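Local atomic coordinates of sensor histidine kinase CitA (Klebsiella pneumoniae, PDB entry 1P0Z), a protein that senses citrate through its periplasmic domain and, as a membrane-bound homodimeric histidine kinase, probably phosphorylates the regulator CitB to induce citrate-fermentation genes. Residues V93-S106 and I116-L128. Numbering follows the deposited sequence. Where two conformers were deposited one is given.
Sequences VRKGSLGSSLRGKS and IGIVSVGYTIEQL. With NA (sodium ion), chain L; OMO (Mo(VI)(=O)(oh)2 cluster), chain N; FLC (citrate anion), chain K.
Lys105 and Ser120, a non-hydrogen-bonded pair on two antiparallel strands, converge on one carboxylate oxygen of the bound citrate: Lys105 NZ and Ser120 OG each donate to citrate OG2 at 2.7 Å. The serine hydroxyl reaches it because OG lies anti to the backbone N (chi1 176°); the same Ser120 OG sits 3.6 Å from CB of Arg103, whose partner across the strands is Gly122. Arg103 bends at chi2 (97°), which carries its guanidinium off the strand pair to the molybdenum group, where Arg103 NH1 donates to OMO OR1 at 2.9 Å. Arg94 NE donates to OMO OR1 as well, at 2.8 Å, and Arg94 CB covers one face of the Arg103 guanidinium. Asp79, also in the molybdenum pocket, forms salt bridges with both Lys105 and Arg103 and would partly balance their charge. Around the corner at Ser100, Thr124 OG1 donates from above the carbonyl plane to Leu98 O at 3.2 Å, tying the strand end to the turn whose Leu98 N binds citrate OA2. Backbone pairs from Leu102–Tyr123 to Ser106–Val119 fix the register; Gly104 N donates to Val121 O at 2.8 Å. This antiparallel hairpin, with the turn and strand preceding it, lines one side of the citrate site in the periplasmic PAS-like (Cache) sensor domain.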
loop_
_atom_site.group_PDB
_atom_site.type_symbol
_atom_site.label_atom_id
_atom_site.label_comp_id
_atom_site.label_asym_id
_atom_site.label_seq_id
_atom_site.Cartn_x
_atom_site.Cartn_y
_atom_site.Cartn_z
ATOM N N VAL A 93 -8.099 -3.836 -7.980
ATOM C CA VAL A 93 -9.393 -3.610 -7.308
ATOM C C VAL A 93 -9.721 -4.883 -6.538
ATOM O O VAL A 93 -9.514 -5.994 -7.022
ATOM C CB VAL A 93 -10.543 -3.267 -8.297
ATOM C CG1 VAL A 93 -10.785 -4.425 -9.312
ATOM C CG2 VAL A 93 -11.851 -2.952 -7.499
ATOM N N ARG A 94 -10.138 -4.704 -5.291
ATOM C CA ARG A 94 -10.502 -5.875 -4.493
ATOM C C ARG A 94 -11.230 -5.488 -3.239
ATOM O O ARG A 94 -11.049 -4.417 -2.669
ATOM C CB ARG A 94 -9.272 -6.698 -4.064
ATOM C CG ARG A 94 -9.599 -8.220 -4.044
ATOM C CD ARG A 94 -8.473 -9.030 -3.366
ATOM N NE ARG A 94 -8.444 -8.909 -1.895
ATOM C CZ ARG A 94 -9.208 -9.641 -1.078
ATOM N NH1 ARG A 94 -10.059 -10.532 -1.593
ATOM N NH2 ARG A 94 -9.092 -9.531 0.239
ATOM N N LYS A 95 -12.099 -6.401 -2.802
ATOM C CA LYS A 95 -12.831 -6.202 -1.549
ATOM C C LYS A 95 -12.099 -6.916 -0.402
ATOM O O LYS A 95 -12.270 -8.116 -0.163
ATOM C CB LYS A 95 -14.281 -6.755 -1.699
ATOM C CG LYS A 95 -15.113 -6.621 -0.395
ATOM C CD LYS A 95 -16.593 -6.920 -0.603
ATOM C CE LYS A 95 -16.786 -8.374 -0.987
ATOM N NZ LYS A 95 -18.190 -8.553 -1.385
ATOM N N GLY A 96 -11.221 -6.170 0.262
ATOM C CA GLY A 96 -10.523 -6.683 1.423
ATOM C C GLY A 96 -11.419 -6.344 2.615
ATOM O O GLY A 96 -12.578 -5.962 2.431
ATOM N N SER A 97 -10.847 -6.410 3.812
ATOM C CA SER A 97 -11.607 -6.172 5.052
ATOM C C SER A 97 -12.294 -4.802 5.084
ATOM O O SER A 97 -13.361 -4.626 5.698
ATOM C CB SER A 97 -10.658 -6.327 6.233
ATOM O OG SER A 97 -9.749 -5.198 6.329
ATOM N N LEU A 98 -11.708 -3.816 4.393
ATOM C CA LEU A 98 -12.251 -2.477 4.391
ATOM C C LEU A 98 -13.257 -2.167 3.287
ATOM O O LEU A 98 -13.710 -1.010 3.137
ATOM C CB LEU A 98 -11.094 -1.460 4.371
ATOM C CG LEU A 98 -10.087 -1.649 5.526
ATOM C CD1 LEU A 98 -8.821 -0.789 5.318
ATOM C CD2 LEU A 98 -10.752 -1.276 6.821
ATOM N N GLY A 99 -13.597 -3.168 2.482
ATOM C CA GLY A 99 -14.584 -2.953 1.444
ATOM C C GLY A 99 -13.988 -2.902 0.037
ATOM O O GLY A 99 -12.771 -2.771 -0.118
ATOM N N SER A 100 -14.835 -3.009 -0.988
ATOM C CA SER A 100 -14.363 -2.957 -2.365
ATOM C C SER A 100 -13.611 -1.644 -2.582
ATOM O O SER A 100 -14.176 -0.548 -2.447
ATOM C CB SER A 100 -15.526 -3.094 -3.338
ATOM O OG SER A 100 -15.014 -3.245 -4.642
ATOM N N SER A 101 -12.324 -1.773 -2.919
ATOM C CA SER A 101 -11.492 -0.580 -3.072
ATOM C C SER A 101 -10.514 -0.665 -4.216
ATOM O O SER A 101 -10.066 -1.744 -4.588
ATOM C CB SER A 101 -10.650 -0.393 -1.782
ATOM O OG SER A 101 -9.858 -1.569 -1.472
ATOM N N LEU A 102 -10.168 0.496 -4.771
ATOM C CA LEU A 102 -9.168 0.580 -5.850
ATOM C C LEU A 102 -7.846 0.795 -5.102
ATOM O O LEU A 102 -7.778 1.699 -4.259
ATOM C CB LEU A 102 -9.496 1.790 -6.733
ATOM C CG LEU A 102 -8.979 1.807 -8.174
ATOM C CD1 LEU A 102 -9.461 0.592 -8.924
ATOM C CD2 LEU A 102 -9.460 3.072 -8.857
ATOM N N ARG A 103 -6.807 0.001 -5.404
ATOM C CA ARG A 103 -5.520 0.071 -4.709
ATOM C C ARG A 103 -4.431 0.449 -5.668
ATOM O O ARG A 103 -4.449 -0.016 -6.806
ATOM C CB ARG A 103 -5.082 -1.310 -4.172
ATOM C CG ARG A 103 -6.063 -1.958 -3.205
ATOM C CD ARG A 103 -7.027 -3.010 -3.938
ATOM N NE ARG A 103 -7.835 -3.503 -2.826
ATOM C CZ ARG A 103 -7.480 -4.519 -2.025
ATOM N NH1 ARG A 103 -6.373 -5.198 -2.265
ATOM N NH2 ARG A 103 -8.184 -4.743 -0.886
ATOM N N GLY A 104 -3.523 1.289 -5.215
ATOM C CA GLY A 104 -2.323 1.544 -6.010
ATOM C C GLY A 104 -1.271 0.760 -5.208
ATOM O O GLY A 104 -1.156 0.963 -3.999
ATOM N N LYS A 105 -0.515 -0.129 -5.870
ATOM C CA LYS A 105 0.482 -0.967 -5.204
ATOM C C LYS A 105 1.833 -0.744 -5.811
ATOM O O LYS A 105 1.940 -0.549 -7.018
ATOM C CB LYS A 105 0.142 -2.434 -5.387
ATOM C CG LYS A 105 -1.319 -2.813 -4.982
ATOM C CD LYS A 105 -1.288 -3.944 -3.960
ATOM C CE LYS A 105 -2.632 -4.545 -3.807
ATOM N NZ LYS A 105 -2.546 -5.569 -2.734
ATOM N N SER A 106 2.869 -0.748 -4.960
ATOM C CA SER A 106 4.233 -0.569 -5.500
ATOM C C SER A 106 5.169 -1.261 -4.512
ATOM O O SER A 106 4.970 -1.183 -3.289
ATOM C CB SER A 106 4.567 0.940 -5.571
ATOM O OG SER A 106 5.833 1.125 -6.217
ATOM N N ILE A 116 11.748 -5.727 -0.786
ATOM C CA ILE A 116 11.709 -6.024 0.645
ATOM C C ILE A 116 10.324 -5.775 1.244
ATOM O O ILE A 116 10.121 -5.887 2.465
ATOM C CB ILE A 116 12.779 -5.200 1.439
ATOM C CG1 ILE A 116 12.533 -3.690 1.281
ATOM C CG2 ILE A 116 14.202 -5.597 0.934
ATOM C CD1 ILE A 116 13.432 -2.802 2.205
ATOM N N GLY A 117 9.375 -5.400 0.390
ATOM C CA GLY A 117 8.041 -5.159 0.940
ATOM C C GLY A 117 7.131 -4.523 -0.099
ATOM O O GLY A 117 7.459 -4.459 -1.280
ATOM N N ILE A 118 5.990 -4.021 0.366
ATOM C CA ILE A 118 4.992 -3.459 -0.550
ATOM C C ILE A 118 4.198 -2.344 0.155
ATOM O O ILE A 118 3.971 -2.374 1.358
ATOM C CB ILE A 118 4.013 -4.595 -0.995
ATOM C CG1 ILE A 118 2.956 -4.074 -1.977
ATOM C CG2 ILE A 118 3.352 -5.245 0.251
ATOM C CD1 ILE A 118 2.070 -5.235 -2.583
ATOM N N VAL A 119 3.773 -1.360 -0.625
ATOM C CA VAL A 119 2.890 -0.311 -0.100
ATOM C C VAL A 119 1.624 -0.365 -0.965
ATOM O O VAL A 119 1.708 -0.487 -2.187
ATOM C CB VAL A 119 3.490 1.104 -0.262
ATOM C CG1 VAL A 119 2.435 2.176 0.107
ATOM C CG2 VAL A 119 4.735 1.242 0.633
ATOM N N SER A 120 0.477 -0.306 -0.296
ATOM C CA SER A 120 -0.814 -0.320 -0.999
ATOM C C SER A 120 -1.589 0.885 -0.478
ATOM O O SER A 120 -1.799 1.010 0.734
ATOM C CB SER A 120 -1.586 -1.610 -0.657
ATOM O OG SER A 120 -2.882 -1.581 -1.281
ATOM N N VAL A 121 -2.003 1.766 -1.390
ATOM C CA VAL A 121 -2.796 2.929 -1.003
ATOM C C VAL A 121 -4.181 2.655 -1.583
ATOM O O VAL A 121 -4.326 2.445 -2.778
ATOM C CB VAL A 121 -2.202 4.217 -1.601
ATOM C CG1 VAL A 121 -3.141 5.379 -1.394
ATOM C CG2 VAL A 121 -0.803 4.472 -0.961
ATOM N N GLY A 122 -5.191 2.686 -0.736
ATOM C CA GLY A 122 -6.517 2.315 -1.211
ATOM C C GLY A 122 -7.626 3.321 -0.988
ATOM O O GLY A 122 -7.608 4.094 -0.026
ATOM N N TYR A 123 -8.578 3.285 -1.929
ATOM C CA TYR A 123 -9.772 4.150 -1.878
ATOM C C TYR A 123 -11.007 3.256 -1.963
ATOM O O TYR A 123 -11.223 2.592 -2.971
ATOM C CB TYR A 123 -9.816 5.119 -3.061
ATOM C CG TYR A 123 -8.806 6.243 -2.982
ATOM C CD1 TYR A 123 -7.458 6.018 -3.263
ATOM C CD2 TYR A 123 -9.212 7.532 -2.648
ATOM C CE1 TYR A 123 -6.516 7.069 -3.219
ATOM C CE2 TYR A 123 -8.292 8.596 -2.591
ATOM C CZ TYR A 123 -6.941 8.343 -2.877
ATOM O OH TYR A 123 -6.060 9.380 -2.775
ATOM N N THR A 124 -11.806 3.176 -0.902
ATOM C CA THR A 124 -12.994 2.322 -0.961
ATOM C C THR A 124 -14.051 3.029 -1.825
ATOM O O THR A 124 -14.465 4.152 -1.544
ATOM C CB THR A 124 -13.525 2.040 0.452
ATOM O OG1 THR A 124 -12.562 1.230 1.131
ATOM C CG2 THR A 124 -14.903 1.315 0.395
ATOM N N ILE A 125 -14.500 2.323 -2.845
ATOM C CA ILE A 125 -15.373 2.864 -3.849
ATOM C C ILE A 125 -16.680 3.458 -3.401
ATOM O O ILE A 125 -17.077 4.546 -3.866
ATOM C CB ILE A 125 -15.544 1.806 -4.984
ATOM C CG1 ILE A 125 -14.175 1.650 -5.702
ATOM C CG2 ILE A 125 -16.531 2.298 -6.038
ATOM C CD1 ILE A 125 -14.076 0.443 -6.642
ATOM N N GLU A 126 -17.319 2.796 -2.469
ATOM C CA GLU A 126 -18.589 3.291 -2.032
ATOM C C GLU A 126 -18.456 4.634 -1.358
ATOM O O GLU A 126 -19.432 5.385 -1.336
ATOM C CB GLU A 126 -19.262 2.246 -1.125
ATOM C CG GLU A 126 -20.051 2.795 0.062
ATOM C CD GLU A 126 -19.158 3.000 1.286
ATOM O OE1 GLU A 126 -18.534 2.025 1.764
ATOM O OE2 GLU A 126 -19.074 4.138 1.774
ATOM N N GLN A 127 -17.271 4.951 -0.827
ATOM C CA GLN A 127 -17.036 6.207 -0.134
ATOM C C GLN A 127 -16.548 7.367 -1.026
ATOM O O GLN A 127 -16.324 8.473 -0.553
ATOM C CB GLN A 127 -16.038 5.981 0.999
ATOM C CG GLN A 127 -16.530 5.066 2.126
ATOM C CD GLN A 127 -15.382 4.607 3.026
ATOM O OE1 GLN A 127 -14.532 5.405 3.427
ATOM N NE2 GLN A 127 -15.356 3.318 3.339
ATOM N N LEU A 128 -16.356 7.119 -2.312
ATOM C CA LEU A 128 -15.925 8.208 -3.182
ATOM C C LEU A 128 -16.991 9.321 -3.233
ATOM O O LEU A 128 -18.180 9.042 -3.182
ATOM C CB LEU A 128 -15.719 7.697 -4.609
ATOM C CG LEU A 128 -14.558 6.709 -4.773
ATOM C CD1 LEU A 128 -14.529 6.213 -6.209
ATOM C CD2 LEU A 128 -13.245 7.375 -4.412
HETATM NA NA NA L . 8.100 1.366 -5.419
HETATM O OM1 OMO N . -7.077 -8.322 2.004
HETATM MO MO OMO N . -5.777 -7.383 1.024
HETATM O OR1 OMO N . -6.421 -7.548 -0.553
HETATM O OM2 OMO N . -4.486 -8.555 1.061
HETATM C CAC FLC K . -8.034 -4.032 3.570
HETATM C CA FLC K . -6.916 -3.405 2.692
HETATM C CB FLC K . -5.960 -4.512 2.035
HETATM C CBC FLC K . -5.068 -5.293 3.068
HETATM C CG FLC K . -5.083 -3.836 0.876
HETATM C CGC FLC K . -4.111 -4.743 0.088
HETATM O OA1 FLC K . -7.730 -4.664 4.567
HETATM O OA2 FLC K . -9.174 -3.892 3.121
HETATM O OB1 FLC K . -4.425 -4.661 3.910
HETATM O OB2 FLC K . -5.000 -6.538 2.946
HETATM O OG1 FLC K . -4.207 -6.020 0.174
HETATM O OG2 FLC K . -3.275 -4.172 -0.574
HETATM O OHB FLC K . -6.720 -5.517 1.348
HETATM O O HOH W 1 -13.877 1.320 4.563
HETATM O O HOH W 2 -16.804 -0.069 -2.000
HETATM O O HOH W 3 8.652 0.653 -7.762
HETATM O O HOH W 4 10.573 1.303 -5.215
HETATM O O HOH W 5 8.411 3.605 -6.141
#